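Local structure of flavodoxin (Lactobacillus reuteri, 5VEG) at residues 131-136 with 148-153. The protein binds flavin mononucleotide and probably serves as a low-potential electron donor to redox enzymes, in association with a bacterial microcompartment for 1,2-propanediol utilization. Residues are numbered along the deposited sequence; the frame is centred on the assembly and turned at random.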
loop_
_atom_site.group_PDB
_atom_site.type_symbol
_atom_site.label_atom_id
_atom_site.label_comp_id
_atom_site.label_asym_id
_atom_site.label_seq_id
_atom_site.Cartn_x
_atom_site.Cartn_y
_atom_site.Cartn_z
ATOM N N THR A 131 -1.668 -0.028 -10.753
ATOM C CA THR A 131 -0.762 -0.745 -9.862
ATOM C C THR A 131 -1.438 -1.070 -8.535
ATOM O O THR A 131 -1.171 -2.123 -7.936
ATOM C CB THR A 131 0.509 0.079 -9.662
ATOM O OG1 THR A 131 1.201 0.174 -10.915
ATOM C CG2 THR A 131 1.439 -0.546 -8.611
ATOM N N VAL A 132 -2.322 -0.184 -8.071
ATOM C CA VAL A 132 -3.093 -0.450 -6.865
ATOM C C VAL A 132 -3.932 -1.705 -7.040
ATOM O O VAL A 132 -3.979 -2.567 -6.152
ATOM C CB VAL A 132 -3.956 0.779 -6.514
ATOM C CG1 VAL A 132 -4.857 0.486 -5.328
ATOM C CG2 VAL A 132 -3.049 1.979 -6.236
ATOM N N ASP A 133 -4.578 -1.845 -8.205
ATOM C CA ASP A 133 -5.377 -3.034 -8.480
ATOM C C ASP A 133 -4.515 -4.286 -8.527
ATOM O O ASP A 133 -4.927 -5.348 -8.040
ATOM C CB ASP A 133 -6.124 -2.885 -9.804
ATOM C CG ASP A 133 -7.088 -1.723 -9.803
ATOM O OD1 ASP A 133 -7.769 -1.538 -8.773
ATOM O OD2 ASP A 133 -7.163 -0.999 -10.827
ATOM N N HIS A 134 -3.315 -4.190 -9.111
ATOM C CA HIS A 134 -2.433 -5.357 -9.160
ATOM C C HIS A 134 -2.003 -5.794 -7.763
ATOM O O HIS A 134 -2.003 -6.990 -7.452
ATOM C CB HIS A 134 -1.207 -5.065 -10.026
ATOM C CG HIS A 134 -1.509 -5.091 -11.488
ATOM N ND1 HIS A 134 -1.129 -4.080 -12.345
ATOM C CD2 HIS A 134 -2.185 -5.991 -12.238
ATOM C CE1 HIS A 134 -1.538 -4.371 -13.566
ATOM N NE2 HIS A 134 -2.174 -5.529 -13.528
ATOM N N PHE A 135 -1.607 -4.845 -6.909
ATOM C CA PHE A 135 -1.150 -5.247 -5.581
ATOM C C PHE A 135 -2.295 -5.761 -4.727
ATOM O O PHE A 135 -2.100 -6.682 -3.919
ATOM C CB PHE A 135 -0.422 -4.103 -4.879
ATOM C CG PHE A 135 1.050 -4.070 -5.183
ATOM C CD1 PHE A 135 1.931 -4.922 -4.513
ATOM C CD2 PHE A 135 1.549 -3.227 -6.163
ATOM C CE1 PHE A 135 3.279 -4.910 -4.796
ATOM C CE2 PHE A 135 2.906 -3.207 -6.460
ATOM C CZ PHE A 135 3.774 -4.049 -5.776
ATOM N N ASP A 136 -3.490 -5.190 -4.892
ATOM C CA ASP A 136 -4.646 -5.710 -4.176
ATOM C C ASP A 136 -4.937 -7.149 -4.588
ATOM O O ASP A 136 -5.181 -8.018 -3.737
ATOM C CB ASP A 136 -5.868 -4.823 -4.414
ATOM C CG ASP A 136 -6.955 -5.062 -3.385
ATOM O OD1 ASP A 136 -7.588 -6.124 -3.453
ATOM O OD2 ASP A 136 -7.152 -4.208 -2.494
ATOM N N ALA A 148 -9.277 -2.666 4.316
ATOM C CA ALA A 148 -9.871 -1.391 3.907
ATOM C C ALA A 148 -9.963 -1.319 2.386
ATOM O O ALA A 148 -9.160 -1.924 1.674
ATOM C CB ALA A 148 -9.067 -0.196 4.435
ATOM N N GLU A 149 -10.963 -0.584 1.904
ATOM C CA GLU A 149 -11.097 -0.351 0.470
ATOM C C GLU A 149 -9.854 0.348 -0.064
ATOM O O GLU A 149 -9.368 1.306 0.545
ATOM C CB GLU A 149 -12.338 0.500 0.199
ATOM C CG GLU A 149 -12.492 0.988 -1.226
ATOM C CD GLU A 149 -13.705 1.876 -1.390
ATOM O OE1 GLU A 149 -13.585 2.939 -2.054
ATOM O OE2 GLU A 149 -14.775 1.501 -0.839
ATOM N N LYS A 150 -9.352 -0.128 -1.209
ATOM C CA LYS A 150 -8.160 0.454 -1.810
ATOM C C LYS A 150 -8.378 1.939 -2.092
ATOM O O LYS A 150 -9.496 2.383 -2.379
ATOM C CB LYS A 150 -7.785 -0.298 -3.098
ATOM C CG LYS A 150 -8.769 -0.144 -4.237
ATOM C CD LYS A 150 -8.412 -1.036 -5.418
ATOM C CE LYS A 150 -9.160 -2.360 -5.382
ATOM N NZ LYS A 150 -9.144 -2.961 -6.738
ATOM N N VAL A 151 -7.302 2.724 -1.989
ATOM C CA VAL A 151 -7.403 4.178 -2.120
ATOM C C VAL A 151 -6.613 4.626 -3.348
ATOM O O VAL A 151 -5.400 4.399 -3.440
ATOM C CB VAL A 151 -6.935 4.910 -0.854
ATOM C CG1 VAL A 151 -6.982 6.409 -1.070
ATOM C CG2 VAL A 151 -7.827 4.537 0.325
ATOM N N LYS A 152 -7.295 5.302 -4.265
ATOM C CA LYS A 152 -6.730 5.748 -5.533
ATOM C C LYS A 152 -6.725 7.270 -5.542
ATOM O O LYS A 152 -7.786 7.902 -5.560
ATOM C CB LYS A 152 -7.526 5.194 -6.709
ATOM C CG LYS A 152 -7.308 3.709 -6.963
ATOM C CD LYS A 152 -7.914 3.341 -8.312
ATOM C CE LYS A 152 -7.478 1.970 -8.787
ATOM N NZ LYS A 152 -7.835 1.777 -10.227
ATOM N N ILE A 153 -5.539 7.852 -5.532
ATOM C CA ILE A 153 -5.375 9.291 -5.399
ATOM C C ILE A 153 -4.929 9.865 -6.737
ATOM O O ILE A 153 -4.147 9.240 -7.468
ATOM C CB ILE A 153 -4.374 9.606 -4.273
ATOM C CG1 ILE A 153 -5.041 9.326 -2.921
ATOM C CG2 ILE A 153 -3.872 11.052 -4.354
ATOM C CD1 ILE A 153 -4.067 8.950 -1.824
HETATM O O HOH W 1 -7.762 -5.312 -7.557
HETATM O O HOH W 2 -6.812 -2.126 -0.080
#
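The carboxylate of Asp133 is the flat group shared by Lys150 and Lys152, one ammonium to each oxygen and the two on opposite sides of its plane. Lys150 NZ forms a salt bridge with Asp133 OD1 at 2.8 Å. It arrives on the anti side, 22° out of the plane. Lys152 NZ forms the second salt bridge, with Asp133 OD2 at 2.9 Å. It comes on the syn side, 28° out of the plane, with Lys152 CE over the same face. Both lysine chains cross the aspartate at about a right angle. Lys152 is extended beyond CG, whereas Lys150 bends at chi3 (95°), a turn that sets its CE 4.0 Å from Asp136 OD2. Water 1 accepts from Lys150 NZ and donates to Asp133 O; Lys152 NZ has another partner in Phe128 O. An alanine in place of Asp133 would probably leave the two ammonium groups without their shared counter-ion and the end of Lys150 less firmly held. The contact lies in the beta-alpha-beta unit of the flavodoxin fold formed by strand 113-120, helix 130-141 and edge strand 145-154; the axes of 131-136 and 151-153 run nearly antiparallel. Beneath the charges, Val132 CG1, anti to the backbone N, packs 3.8 Å from Lys150 CB, and its side chain also touches Val116. Asp136 OD1 forms a salt bridge with Lys140 and a hydrogen bond with Tyr114 OH, while water 2 links Asp136 OD2 to Ala148 O. On the sheet's other side Val151 packs against Leu165 and Phe168, and the Lys152 side chain lies about 7 Å from the bound FMN.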